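Adenosine kinase, putative (Trypanosoma brucei, PDB 3OTX) probably transfers a phosphate group from ATP to adenosine, making AMP in the purine salvage pathway, as a kinase of the PfkB family. Local coordinates at residues K47-D52 with A126-G131; G90-D95 with K99-A104; H179-C184 with L215-I220; L274-G279 with K315-C320. The protein carries 1 engineered substitution. All coordinates share one frame; numbering follows the deposited sequence.

How the contacts relate
Contact 1 lies in the small sheet domain. Contacts 2, 3 and 4 pack helices or loops around the large ten-stranded sheet. Contacts 2 and 4 reach that sheet near its two outer ends, and their centres are about 36 Å apart. Contacts 1 and 3 are buried. Each has an aromatic ring against a small side chain, with a further aliphatic contact beside it, and contact 3 adds a water. Contacts 2 and 4 are only partly buried. Contact 2 has a salt bridge on its solvent side, whereas contact 4 has no polar bond between its segments. Contacts 3 and 4 touch directly, through Ile-220 and Leu-317. The segments of contact 2 are close neighbours in sequence and lie between those of contact 1.

Contact 1: K47-D52 with A126-G131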
loop_
_atom_site.group_PDB
_atom_site.type_symbol
_atom_site.label_atom_id
_atom_site.label_comp_id
_atom_site.label_asym_id
_atom_site.label_seq_id
_atom_site.Cartn_x
_atom_site.Cartn_y
_atom_site.Cartn_z
ATOM N N LYS A 47 24.176 -6.167 -0.231
ATOM C CA LYS A 47 25.178 -5.251 0.323
ATOM C C LYS A 47 25.752 -4.348 -0.783
ATOM O O LYS A 47 26.201 -4.831 -1.807
ATOM C CB LYS A 47 26.292 -6.048 1.005
ATOM C CG LYS A 47 27.384 -5.230 1.699
ATOM C CD LYS A 47 28.476 -6.175 2.224
ATOM C CE LYS A 47 29.702 -5.431 2.741
ATOM N NZ LYS A 47 30.481 -6.318 3.654
ATOM N N GLY A 48 25.681 -3.038 -0.566
ATOM C CA GLY A 48 26.222 -2.064 -1.506
ATOM C C GLY A 48 25.291 -1.514 -2.570
ATOM O O GLY A 48 25.679 -0.651 -3.348
ATOM N N ILE A 49 24.044 -1.989 -2.616
ATOM C CA ILE A 49 23.160 -1.614 -3.722
ATOM C C ILE A 49 22.815 -0.114 -3.764
ATOM O O ILE A 49 22.711 0.462 -4.844
ATOM C CB ILE A 49 21.877 -2.504 -3.778
ATOM C CG1 ILE A 49 21.122 -2.323 -5.097
ATOM C CG2 ILE A 49 20.943 -2.265 -2.561
ATOM C CD1 ILE A 49 19.843 -3.186 -5.224
ATOM N N PHE A 50 22.627 0.511 -2.605
ATOM C CA PHE A 50 22.252 1.923 -2.599
ATOM C C PHE A 50 23.367 2.828 -3.093
ATOM O O PHE A 50 23.124 3.737 -3.876
ATOM C CB PHE A 50 21.736 2.341 -1.234
ATOM C CG PHE A 50 20.318 1.967 -1.021
ATOM C CD1 PHE A 50 19.982 0.766 -0.397
ATOM C CD2 PHE A 50 19.291 2.807 -1.457
ATOM C CE1 PHE A 50 18.644 0.411 -0.204
ATOM C CE2 PHE A 50 17.945 2.460 -1.265
ATOM C CZ PHE A 50 17.622 1.273 -0.647
ATOM N N ASP A 51 24.589 2.519 -2.681
ATOM C CA ASP A 51 25.767 3.269 -3.140
ATOM C C ASP A 51 25.905 3.159 -4.649
ATOM O O ASP A 51 26.216 4.141 -5.312
ATOM C CB ASP A 51 27.044 2.763 -2.477
ATOM C CG ASP A 51 27.055 2.982 -0.979
ATOM O OD1 ASP A 51 26.255 3.790 -0.467
ATOM O OD2 ASP A 51 27.877 2.334 -0.306
ATOM N N ASP A 52 25.632 1.964 -5.176
ATOM C CA ASP A 52 25.745 1.655 -6.604
ATOM C C ASP A 52 24.692 2.436 -7.421
ATOM O O ASP A 52 25.029 3.110 -8.394
ATOM C CB ASP A 52 25.576 0.146 -6.776
ATOM C CG ASP A 52 26.102 -0.376 -8.081
ATOM O OD1 ASP A 52 26.155 0.375 -9.071
ATOM O OD2 ASP A 52 26.443 -1.573 -8.116
ATOM N N ALA A 126 15.161 1.135 -2.912
ATOM C CA ALA A 126 15.803 1.187 -4.240
ATOM C C ALA A 126 14.751 0.757 -5.266
ATOM O O ALA A 126 14.150 -0.299 -5.148
ATOM C CB ALA A 126 17.031 0.296 -4.298
ATOM N N VAL A 127 14.496 1.601 -6.266
ATOM C CA VAL A 127 13.504 1.296 -7.293
ATOM C C VAL A 127 14.297 1.113 -8.581
ATOM O O VAL A 127 14.787 2.086 -9.171
ATOM C CB VAL A 127 12.469 2.417 -7.413
ATOM C CG1 VAL A 127 11.459 2.099 -8.511
ATOM C CG2 VAL A 127 11.715 2.593 -6.078
ATOM N N CYS A 128 14.516 -0.146 -8.957
ATOM C CA CYS A 128 15.400 -0.479 -10.076
ATOM C C CYS A 128 14.531 -0.745 -11.310
ATOM O O CYS A 128 13.747 -1.693 -11.326
ATOM C CB CYS A 128 16.276 -1.691 -9.737
ATOM S SG CYS A 128 17.068 -1.594 -8.128
ATOM N N ILE A 129 14.646 0.131 -12.314
ATOM C CA ILE A 129 13.730 0.126 -13.456
ATOM C C ILE A 129 14.464 -0.535 -14.623
ATOM O O ILE A 129 15.548 -0.129 -15.012
ATOM C CB ILE A 129 13.275 1.573 -13.849
ATOM C CG1 ILE A 129 12.616 2.281 -12.661
ATOM C CG2 ILE A 129 12.316 1.542 -15.042
ATOM C CD1 ILE A 129 12.341 3.773 -12.895
ATOM N N THR A 130 13.858 -1.596 -15.132
ATOM C CA THR A 130 14.377 -2.290 -16.306
ATOM C C THR A 130 13.202 -2.347 -17.258
ATOM O O THR A 130 12.312 -3.200 -17.130
ATOM C CB THR A 130 14.865 -3.711 -15.964
ATOM O OG1 THR A 130 13.807 -4.434 -15.325
ATOM C CG2 THR A 130 16.071 -3.655 -15.041
ATOM N N GLY A 131 13.181 -1.380 -18.170
ATOM C CA GLY A 131 12.144 -1.287 -19.183
ATOM C C GLY A 131 10.813 -0.990 -18.557
ATOM O O GLY A 131 10.623 0.061 -17.950
#
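The ring of Phe-50 meets the middle of strand 122-130, with the methyl carbon of Ala-126 over one face. The contact ties the short helix 49-54 to the five-stranded lid sheet, the small sheet that PfkB kinases of this kind carry beside their large alpha/beta domain. Ala-126 CB lies 4.2 Å from the centroid of the Phe-50 ring and 28° off its normal, a CH-pi contact. The methyl is not centred. It sits nearest the far end of the ring, 3.8 Å from Phe-50 CZ, with CE2 about as close. The first bond of the Phe-50 side chain points neither at the strand nor away from it. A chi1 of -81° sets CG beside the backbone N, and the CZ-CE2 end of the ring carries the contact.

Ile-49 aims more directly. Its chain is extended (chi2 180°), and its CD1 comes 4.3 Å from Cys-128 SG. Ala-126 and Cys-128 are two residues apart on the strand, and both turn toward the helix. Phe-28 of helix 26-31 touches both Ile-49 and Cys-128. No hydrogen bond crosses between the segments. The side chain of Asp-19, an adenosine-binding residue, is about 8 Å from that of Phe-50. The tightest approach is to backbone: Phe-50 CZ stands 3.3 Å from Ala-126 N.

Contact 2: G90-D95 with K99-A104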
loop_
_atom_site.group_PDB
_atom_site.type_symbol
_atom_site.label_atom_id
_atom_site.label_comp_id
_atom_site.label_asym_id
_atom_site.label_seq_id
_atom_site.Cartn_x
_atom_site.Cartn_y
_atom_site.Cartn_z
ATOM N N GLY A 90 3.706 6.181 10.894
ATOM C CA GLY A 90 4.892 5.383 10.657
ATOM C C GLY A 90 6.041 6.020 11.416
ATOM O O GLY A 90 5.827 6.960 12.182
ATOM N N CYS A 91 7.272 5.514 11.220
ATOM C CA CYS A 91 8.390 5.972 12.000
ATOM C C CYS A 91 9.489 6.429 11.038
ATOM O O CYS A 91 9.807 5.729 10.070
ATOM C CB CYS A 91 8.867 4.855 12.938
ATOM S SG CYS A 91 10.219 5.337 14.045
ATOM N N ILE A 92 10.041 7.600 11.330
ATOM C CA ILE A 92 11.127 8.183 10.557
ATOM C C ILE A 92 12.207 8.654 11.513
ATOM O O ILE A 92 12.027 8.584 12.747
ATOM C CB ILE A 92 10.672 9.426 9.745
ATOM C CG1 ILE A 92 10.068 10.530 10.661
ATOM C CG2 ILE A 92 9.686 9.048 8.649
ATOM C CD1 ILE A 92 9.763 11.858 9.954
ATOM N N ALA A 93 13.318 9.103 10.949
ATOM C CA ALA A 93 14.306 9.882 11.694
ATOM C C ALA A 93 14.180 11.347 11.323
ATOM O O ALA A 93 13.633 11.677 10.268
ATOM C CB ALA A 93 15.755 9.357 11.430
ATOM N N ASP A 94 14.714 12.232 12.170
ATOM C CA ASP A 94 14.726 13.684 11.863
ATOM C C ASP A 94 15.953 14.002 11.010
ATOM O O ASP A 94 16.821 14.824 11.363
ATOM C CB ASP A 94 14.701 14.510 13.155
ATOM C CG ASP A 94 14.404 15.981 12.911
ATOM O OD1 ASP A 94 13.672 16.306 11.952
ATOM O OD2 ASP A 94 14.917 16.822 13.682
ATOM N N ASP A 95 16.040 13.297 9.894
ATOM C CA ASP A 95 17.087 13.477 8.925
ATOM C C ASP A 95 16.534 14.035 7.619
ATOM O O ASP A 95 15.338 14.371 7.528
ATOM C CB ASP A 95 17.867 12.178 8.737
ATOM C CG ASP A 95 17.004 11.009 8.267
ATOM O OD1 ASP A 95 15.820 11.199 7.897
ATOM O OD2 ASP A 95 17.528 9.880 8.282
ATOM N N LYS A 99 12.575 14.456 6.913
ATOM C CA LYS A 99 11.982 15.793 6.809
ATOM C C LYS A 99 11.232 15.933 5.487
ATOM O O LYS A 99 10.145 16.518 5.443
ATOM C CB LYS A 99 13.021 16.878 6.928
ATOM C CG LYS A 99 13.622 17.012 8.332
ATOM C CD LYS A 99 14.858 17.977 8.261
ATOM C CE LYS A 99 15.638 17.998 9.582
ATOM N NZ LYS A 99 14.834 18.567 10.706
ATOM N N VAL A 100 11.827 15.429 4.410
ATOM C CA VAL A 100 11.178 15.475 3.082
ATOM C C VAL A 100 9.908 14.636 3.007
ATOM O O VAL A 100 8.904 15.104 2.455
ATOM C CB VAL A 100 12.168 15.084 1.942
ATOM C CG1 VAL A 100 11.409 14.807 0.644
ATOM C CG2 VAL A 100 13.214 16.193 1.763
ATOM N N LEU A 101 9.910 13.437 3.580
ATOM C CA LEU A 101 8.721 12.592 3.560
ATOM C C LEU A 101 7.612 13.281 4.331
ATOM O O LEU A 101 6.442 13.334 3.890
ATOM C CB LEU A 101 9.011 11.232 4.192
ATOM C CG LEU A 101 9.978 10.320 3.425
ATOM C CD1 LEU A 101 10.428 9.184 4.322
ATOM C CD2 LEU A 101 9.261 9.747 2.207
ATOM N N LYS A 102 7.957 13.808 5.487
ATOM C CA LYS A 102 6.925 14.505 6.295
ATOM C C LYS A 102 6.402 15.754 5.591
ATOM O O LYS A 102 5.189 16.027 5.597
ATOM C CB LYS A 102 7.514 14.837 7.665
ATOM C CG LYS A 102 6.569 15.537 8.642
ATOM C CD LYS A 102 7.150 15.408 10.060
ATOM C CE LYS A 102 6.039 15.573 11.086
ATOM N NZ LYS A 102 5.651 17.009 11.275
ATOM N N GLU A 103 7.309 16.526 4.988
ATOM C CA GLU A 103 6.930 17.773 4.351
ATOM C C GLU A 103 6.019 17.565 3.158
ATOM O O GLU A 103 5.027 18.283 3.002
ATOM C CB GLU A 103 8.162 18.614 3.965
ATOM C CG GLU A 103 7.700 19.938 3.381
ATOM C CD GLU A 103 8.795 20.901 3.059
ATOM O OE1 GLU A 103 8.505 21.867 2.310
ATOM O OE2 GLU A 103 9.947 20.721 3.538
ATOM N N ALA A 104 6.386 16.623 2.290
ATOM C CA ALA A 104 5.569 16.361 1.100
ATOM C C ALA A 104 4.134 15.991 1.521
ATOM O O ALA A 104 3.191 16.562 0.945
ATOM C CB ALA A 104 6.181 15.202 0.271
#
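Lys-99 is held to segment 90-95 at both its ends. Its backbone N donates to Asp-95 O over 2.8 Å, with an N-H...O angle of 164°. This is a bond of the first helical turn. Its NZ makes a salt bridge of 2.8 Å to Asp-94 OD1. The ammonium comes from above the carboxylate plane, 39° out of it. Asp-94 OD2 stays farther from Lys-99 NZ, at 3.5 Å. The lysine chain runs extended past Asp-95 O and then bends at its last torsion (chi4 -65°), which brings NZ round to the carboxylate. This pair lies on the exposed side of the contact.

The segments form the first half of a beta-alpha-beta unit: strand 91-92, helix 96-108, then the parallel strand 111-116. Asp-94 is the centre of an inverse gamma turn between strand and helix, with a weak bond of 2.9 Å from Asp-95 N to Ala-93 O. Asp-95 is the N-cap. Its OD1 accepts from Gly-98 N and is also hydrogen-bonded to Ser-122 OG, which in turn bonds Ala-93 N. The Lys-102 ammonium makes a salt bridge to Glu-106 OE2, while its CB faces segment 90-95.

Beneath the polar layer the contact is apolar. Ile-92 CG2 faces Leu-101 CD1 at 4.4 Å, and both side chains also touch Pro-16. Ile-92 CD1 lies 4.4 Å from Lys-102 CB.

Contact 3: H179-C184 with L215-I220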
loop_
_atom_site.group_PDB
_atom_site.type_symbol
_atom_site.label_atom_id
_atom_site.label_comp_id
_atom_site.label_asym_id
_atom_site.label_seq_id
_atom_site.Cartn_x
_atom_site.Cartn_y
_atom_site.Cartn_z
ATOM N N HIS A 179 1.100 -3.999 16.400
ATOM C CA HIS A 179 0.663 -2.644 16.029
ATOM C C HIS A 179 -0.569 -2.726 15.142
ATOM O O HIS A 179 -1.511 -1.942 15.274
ATOM C CB HIS A 179 1.751 -1.911 15.241
ATOM C CG HIS A 179 3.030 -1.717 15.994
ATOM N ND1 HIS A 179 3.150 -1.963 17.344
ATOM C CD2 HIS A 179 4.247 -1.289 15.573
ATOM C CE1 HIS A 179 4.391 -1.702 17.722
ATOM N NE2 HIS A 179 5.082 -1.304 16.663
ATOM N N VAL A 180 -0.570 -3.688 14.231
ATOM C CA VAL A 180 -1.683 -3.912 13.330
ATOM C C VAL A 180 -2.893 -4.338 14.129
ATOM O O VAL A 180 -3.990 -3.809 13.892
ATOM C CB VAL A 180 -1.353 -4.994 12.284
ATOM C CG1 VAL A 180 -2.422 -5.000 11.197
ATOM C CG2 VAL A 180 0.017 -4.691 11.619
ATOM N N LEU A 181 -2.705 -5.278 15.068
ATOM C CA LEU A 181 -3.843 -5.769 15.873
ATOM C C LEU A 181 -4.500 -4.659 16.701
ATOM O O LEU A 181 -5.732 -4.648 16.871
ATOM C CB LEU A 181 -3.417 -6.953 16.750
ATOM C CG LEU A 181 -3.056 -8.190 15.944
ATOM C CD1 LEU A 181 -2.397 -9.218 16.869
ATOM C CD2 LEU A 181 -4.297 -8.862 15.238
ATOM N N GLN A 182 -3.706 -3.676 17.127
ATOM C CA GLN A 182 -4.279 -2.531 17.854
ATOM C C GLN A 182 -5.304 -1.823 16.968
ATOM O O GLN A 182 -6.408 -1.520 17.405
ATOM C CB GLN A 182 -3.210 -1.547 18.313
ATOM C CG GLN A 182 -3.792 -0.293 18.981
ATOM C CD GLN A 182 -2.724 0.691 19.391
ATOM O OE1 GLN A 182 -1.635 0.293 19.813
ATOM N NE2 GLN A 182 -3.020 1.984 19.270
ATOM N N ALA A 183 -4.946 -1.563 15.718
ATOM C CA ALA A 183 -5.913 -0.953 14.801
ATOM C C ALA A 183 -7.080 -1.879 14.459
ATOM O O ALA A 183 -8.215 -1.416 14.286
ATOM C CB ALA A 183 -5.216 -0.507 13.510
ATOM N N CYS A 184 -6.826 -3.185 14.343
ATOM C CA CYS A 184 -7.924 -4.118 14.108
ATOM C C CYS A 184 -8.986 -4.045 15.200
ATOM O O CYS A 184 -10.187 -4.031 14.897
ATOM C CB CYS A 184 -7.380 -5.543 14.087
ATOM S SG CYS A 184 -6.432 -5.957 12.638
ATOM N N LEU A 215 -6.017 -11.490 9.424
ATOM C CA LEU A 215 -7.111 -11.714 8.463
ATOM C C LEU A 215 -8.535 -11.802 9.061
ATOM O O LEU A 215 -9.458 -11.241 8.500
ATOM C CB LEU A 215 -6.845 -12.948 7.605
ATOM C CG LEU A 215 -5.738 -12.732 6.576
ATOM C CD1 LEU A 215 -5.362 -14.136 6.065
ATOM C CD2 LEU A 215 -6.219 -11.821 5.471
ATOM N N PRO A 216 -8.703 -12.498 10.200
ATOM C CA PRO A 216 -10.069 -12.572 10.768
ATOM C C PRO A 216 -10.675 -11.188 11.053
ATOM O O PRO A 216 -11.892 -11.026 11.019
ATOM C CB PRO A 216 -9.866 -13.309 12.083
ATOM C CG PRO A 216 -8.566 -14.022 11.944
ATOM C CD PRO A 216 -7.714 -13.190 11.038
ATOM N N TYR A 217 -9.823 -10.200 11.344
ATOM C CA TYR A 217 -10.297 -8.852 11.681
ATOM C C TYR A 217 -10.387 -7.974 10.435
ATOM O O TYR A 217 -10.715 -6.794 10.524
ATOM C CB TYR A 217 -9.298 -8.178 12.630
ATOM C CG TYR A 217 -9.110 -8.728 14.014
ATOM C CD1 TYR A 217 -8.018 -9.555 14.317
ATOM C CD2 TYR A 217 -9.963 -8.342 15.056
ATOM C CE1 TYR A 217 -7.814 -10.023 15.622
ATOM C CE2 TYR A 217 -9.765 -8.786 16.351
ATOM C CZ TYR A 217 -8.698 -9.626 16.630
ATOM O OH TYR A 217 -8.511 -10.054 17.932
ATOM N N THR A 218 -10.034 -8.536 9.275
ATOM C CA THR A 218 -9.915 -7.759 8.051
ATOM C C THR A 218 -11.222 -7.821 7.276
ATOM O O THR A 218 -11.655 -8.905 6.851
ATOM C CB THR A 218 -8.739 -8.249 7.207
ATOM O OG1 THR A 218 -7.515 -8.088 7.960
ATOM C CG2 THR A 218 -8.622 -7.415 5.924
ATOM N N ASP A 219 -11.866 -6.663 7.113
ATOM C CA ASP A 219 -13.053 -6.602 6.265
ATOM C C ASP A 219 -12.732 -6.643 4.760
ATOM O O ASP A 219 -13.350 -7.436 4.032
ATOM C CB ASP A 219 -13.864 -5.369 6.593
ATOM C CG ASP A 219 -14.174 -5.269 8.067
ATOM O OD1 ASP A 219 -14.927 -6.109 8.590
ATOM O OD2 ASP A 219 -13.671 -4.358 8.719
ATOM N N ILE A 220 -11.761 -5.845 4.292
ATOM C CA ILE A 220 -11.517 -5.780 2.864
ATOM C C ILE A 220 -10.055 -6.175 2.628
ATOM O O ILE A 220 -9.147 -5.629 3.238
ATOM C CB ILE A 220 -11.801 -4.372 2.308
ATOM C CG1 ILE A 220 -13.237 -3.935 2.663
ATOM C CG2 ILE A 220 -11.535 -4.336 0.807
ATOM C CD1 ILE A 220 -13.810 -2.877 1.740
HETATM O O HOH W 1 -11.448 -5.038 12.583
#
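Cys-184 and Tyr-217 bring the two backbones together, with their CA atoms 5.8 Å apart, where helix 177-189 passes a 3-10 turn at residues 215-217. The helix packs against the large, mainly parallel sheet of the alpha/beta domain. It is the helix of a beta-alpha-beta crossover between the adjacent parallel strands 165-169 and 193-197. The turn leads from helix 208-214 into the next strand, 220-224. It is tied by a bond of 2.9 Å from Thr-218 N to Leu-215 O.

A water sits 2.8 Å from Cys-184 O and equally near Tyr-217 O, and is placed to donate to each. More acceptors lie near this water than it has protons, so both bonds may not be made at once.

Both side chains of this central pair point at each other. Cys-184 CB packs 3.6 Å from Tyr-217 CB and just as near Tyr-217 CG, at the root of the ring. The sulfur leans the same way. Cys-184 SG is 4.9 Å from the centroid of the Tyr-217 ring and 44° off its normal, an oblique sulfur-aromatic contact. Val-214 and Phe-194 also touch Cys-184.

Leu-181, three residues earlier on the helix, touches the CD1-CE1 side of the ring. Its first bond runs past the turn, but a chi1 of -67° turns CG away from the carbonyl carbon and one branch is carried across. The two side chains cross at about a right angle. Leu-181 CD2 ends 3.7 Å from Tyr-217 CE1.

Contact 4: L274-G279 with K315-C320; sequences LATKDG and KDLRRC
Leu-317 starts its contact with segment 274-279 at the first side-chain carbon. Its CB points at the strand and meets both methyls of Leu-274, with CD2 and CD1 of that residue each 3.9 Å away. CG lies on the backbone N side, opposite the carbonyl carbon (chi1 -72°), and there the chain forks. Leu-317 CD1 runs on to Thr-276 CG2 at 3.7 Å, and their methyl ends meet tip to tip. The other branch leaves the contact: Leu-317 CD2 comes 4.3 Å from Ile-220 CD1. Val-262 and Tyr-311 also touch this leucine.

The strand side is a beta hairpin at one end of the large sheet of the PfkB fold. Strand 270-276 turns into the outermost strand 279-283 through a type I turn from Thr-276 to Gly-279. Thr-276 N donates to Gly-279 O and Gly-279 N to Thr-276 O. The start of helix 317-332 packs over this hairpin.

The side chains of Leu-274 and Leu-317 cross at about a right angle. Leu-274 CD2 also reaches the helix backbone, 3.7 Å from Arg-318 N. Beyond it, Arg-318 sends its guanidinium to Glu-281 of the outermost strand, so a salt bridge supplements the apolar contact. No hydrogen bond joins the two segments themselves.

Asp-316 is the N-cap of the helix. Its OD2 accepts from Arg-319 N at 2.9 Å, with an N-H...O angle of 161°.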
loop_
_atom_site.group_PDB
_atom_site.type_symbol
_atom_site.label_atom_id
_atom_site.label_comp_id
_atom_site.label_asym_id
_atom_site.label_seq_id
_atom_site.Cartn_x
_atom_site.Cartn_y
_atom_site.Cartn_z
ATOM N N LEU A 274 -14.071 -8.427 -8.025
ATOM C CA LEU A 274 -14.706 -7.866 -6.839
ATOM C C LEU A 274 -15.623 -8.937 -6.260
ATOM O O LEU A 274 -16.568 -9.353 -6.916
ATOM C CB LEU A 274 -15.532 -6.626 -7.214
ATOM C CG LEU A 274 -16.395 -5.933 -6.151
ATOM C CD1 LEU A 274 -15.565 -5.418 -4.960
ATOM C CD2 LEU A 274 -17.224 -4.767 -6.722
ATOM N N ALA A 275 -15.334 -9.410 -5.046
ATOM C CA ALA A 275 -16.161 -10.492 -4.452
ATOM C C ALA A 275 -16.655 -10.127 -3.081
ATOM O O ALA A 275 -15.925 -9.527 -2.286
ATOM C CB ALA A 275 -15.397 -11.795 -4.382
ATOM N N THR A 276 -17.899 -10.528 -2.802
ATOM C CA THR A 276 -18.485 -10.387 -1.475
ATOM C C THR A 276 -19.316 -11.650 -1.222
ATOM O O THR A 276 -19.382 -12.541 -2.081
ATOM C CB THR A 276 -19.408 -9.159 -1.378
ATOM O OG1 THR A 276 -20.597 -9.429 -2.121
ATOM C CG2 THR A 276 -18.755 -7.850 -1.881
ATOM N N LYS A 277 -19.962 -11.740 -0.056
ATOM C CA LYS A 277 -20.841 -12.878 0.215
ATOM C C LYS A 277 -21.913 -12.996 -0.864
ATOM O O LYS A 277 -22.498 -14.069 -1.043
ATOM C CB LYS A 277 -21.491 -12.743 1.606
ATOM C CG LYS A 277 -22.495 -11.612 1.699
ATOM C CD LYS A 277 -23.006 -11.414 3.110
ATOM C CE LYS A 277 -24.073 -10.345 3.116
ATOM N NZ LYS A 277 -24.447 -9.987 4.506
ATOM N N ASP A 278 -22.181 -11.888 -1.564
ATOM C CA ASP A 278 -23.288 -11.826 -2.532
ATOM C C ASP A 278 -22.932 -12.370 -3.902
ATOM O O ASP A 278 -23.807 -12.529 -4.754
ATOM C CB ASP A 278 -23.790 -10.386 -2.684
ATOM C CG ASP A 278 -24.636 -9.929 -1.505
ATOM O OD1 ASP A 278 -25.138 -10.788 -0.744
ATOM O OD2 ASP A 278 -24.800 -8.699 -1.344
ATOM N N GLY A 279 -21.645 -12.637 -4.123
ATOM C CA GLY A 279 -21.171 -13.161 -5.397
ATOM C C GLY A 279 -19.894 -12.471 -5.864
ATOM O O GLY A 279 -19.327 -11.630 -5.168
ATOM N N LYS A 315 -19.488 5.559 -1.577
ATOM C CA LYS A 315 -19.845 5.022 -2.893
ATOM C C LYS A 315 -19.861 3.490 -2.837
ATOM O O LYS A 315 -19.102 2.888 -2.042
ATOM C CB LYS A 315 -18.870 5.510 -3.985
ATOM C CG LYS A 315 -18.772 7.013 -4.143
ATOM C CD LYS A 315 -20.088 7.653 -4.476
ATOM C CE LYS A 315 -19.989 9.140 -4.306
ATOM N NZ LYS A 315 -21.292 9.795 -4.562
ATOM N N ASP A 316 -20.706 2.859 -3.664
ATOM C CA ASP A 316 -20.729 1.401 -3.722
ATOM C C ASP A 316 -19.399 0.808 -4.167
ATOM O O ASP A 316 -18.542 1.528 -4.714
ATOM C CB ASP A 316 -21.936 0.837 -4.492
ATOM C CG ASP A 316 -21.827 0.933 -6.019
ATOM O OD1 ASP A 316 -22.898 0.805 -6.642
ATOM O OD2 ASP A 316 -20.764 1.062 -6.639
ATOM N N LEU A 317 -19.225 -0.484 -3.896
ATOM C CA LEU A 317 -17.932 -1.148 -4.096
ATOM C C LEU A 317 -17.455 -1.080 -5.532
ATOM O O LEU A 317 -16.279 -0.879 -5.771
ATOM C CB LEU A 317 -17.959 -2.593 -3.620
ATOM C CG LEU A 317 -17.996 -2.779 -2.100
ATOM C CD1 LEU A 317 -18.360 -4.218 -1.780
ATOM C CD2 LEU A 317 -16.693 -2.371 -1.401
ATOM N N ARG A 318 -18.371 -1.253 -6.482
ATOM C CA ARG A 318 -17.980 -1.184 -7.873
ATOM C C ARG A 318 -17.458 0.213 -8.263
ATOM O O ARG A 318 -16.462 0.342 -9.009
ATOM C CB ARG A 318 -19.144 -1.607 -8.752
ATOM C CG ARG A 318 -18.737 -1.928 -10.124
ATOM C CD ARG A 318 -19.878 -2.676 -10.808
ATOM N NE ARG A 318 -19.527 -2.858 -12.202
ATOM C CZ ARG A 318 -19.265 -4.031 -12.756
ATOM N NH1 ARG A 318 -19.358 -5.143 -12.034
ATOM N NH2 ARG A 318 -18.962 -4.088 -14.047
ATOM N N ARG A 319 -18.109 1.254 -7.743
ATOM C CA ARG A 319 -17.658 2.636 -7.939
ATOM C C ARG A 319 -16.292 2.908 -7.296
ATOM O O ARG A 319 -15.529 3.705 -7.825
ATOM C CB ARG A 319 -18.704 3.641 -7.412
ATOM C CG ARG A 319 -18.390 5.125 -7.693
ATOM C CD ARG A 319 -18.151 5.338 -9.182
ATOM N NE ARG A 319 -17.836 6.713 -9.545
ATOM C CZ ARG A 319 -17.478 7.113 -10.771
ATOM N NH1 ARG A 319 -17.389 6.239 -11.764
ATOM N NH2 ARG A 319 -17.213 8.394 -11.011
ATOM N N CYS A 320 -16.029 2.276 -6.162
ATOM C CA CYS A 320 -14.736 2.391 -5.483
ATOM C C CYS A 320 -13.662 1.829 -6.421
ATOM O O CYS A 320 -12.593 2.428 -6.614
ATOM C CB CYS A 320 -14.766 1.641 -4.144
ATOM S SG CYS A 320 -15.813 2.474 -2.907
#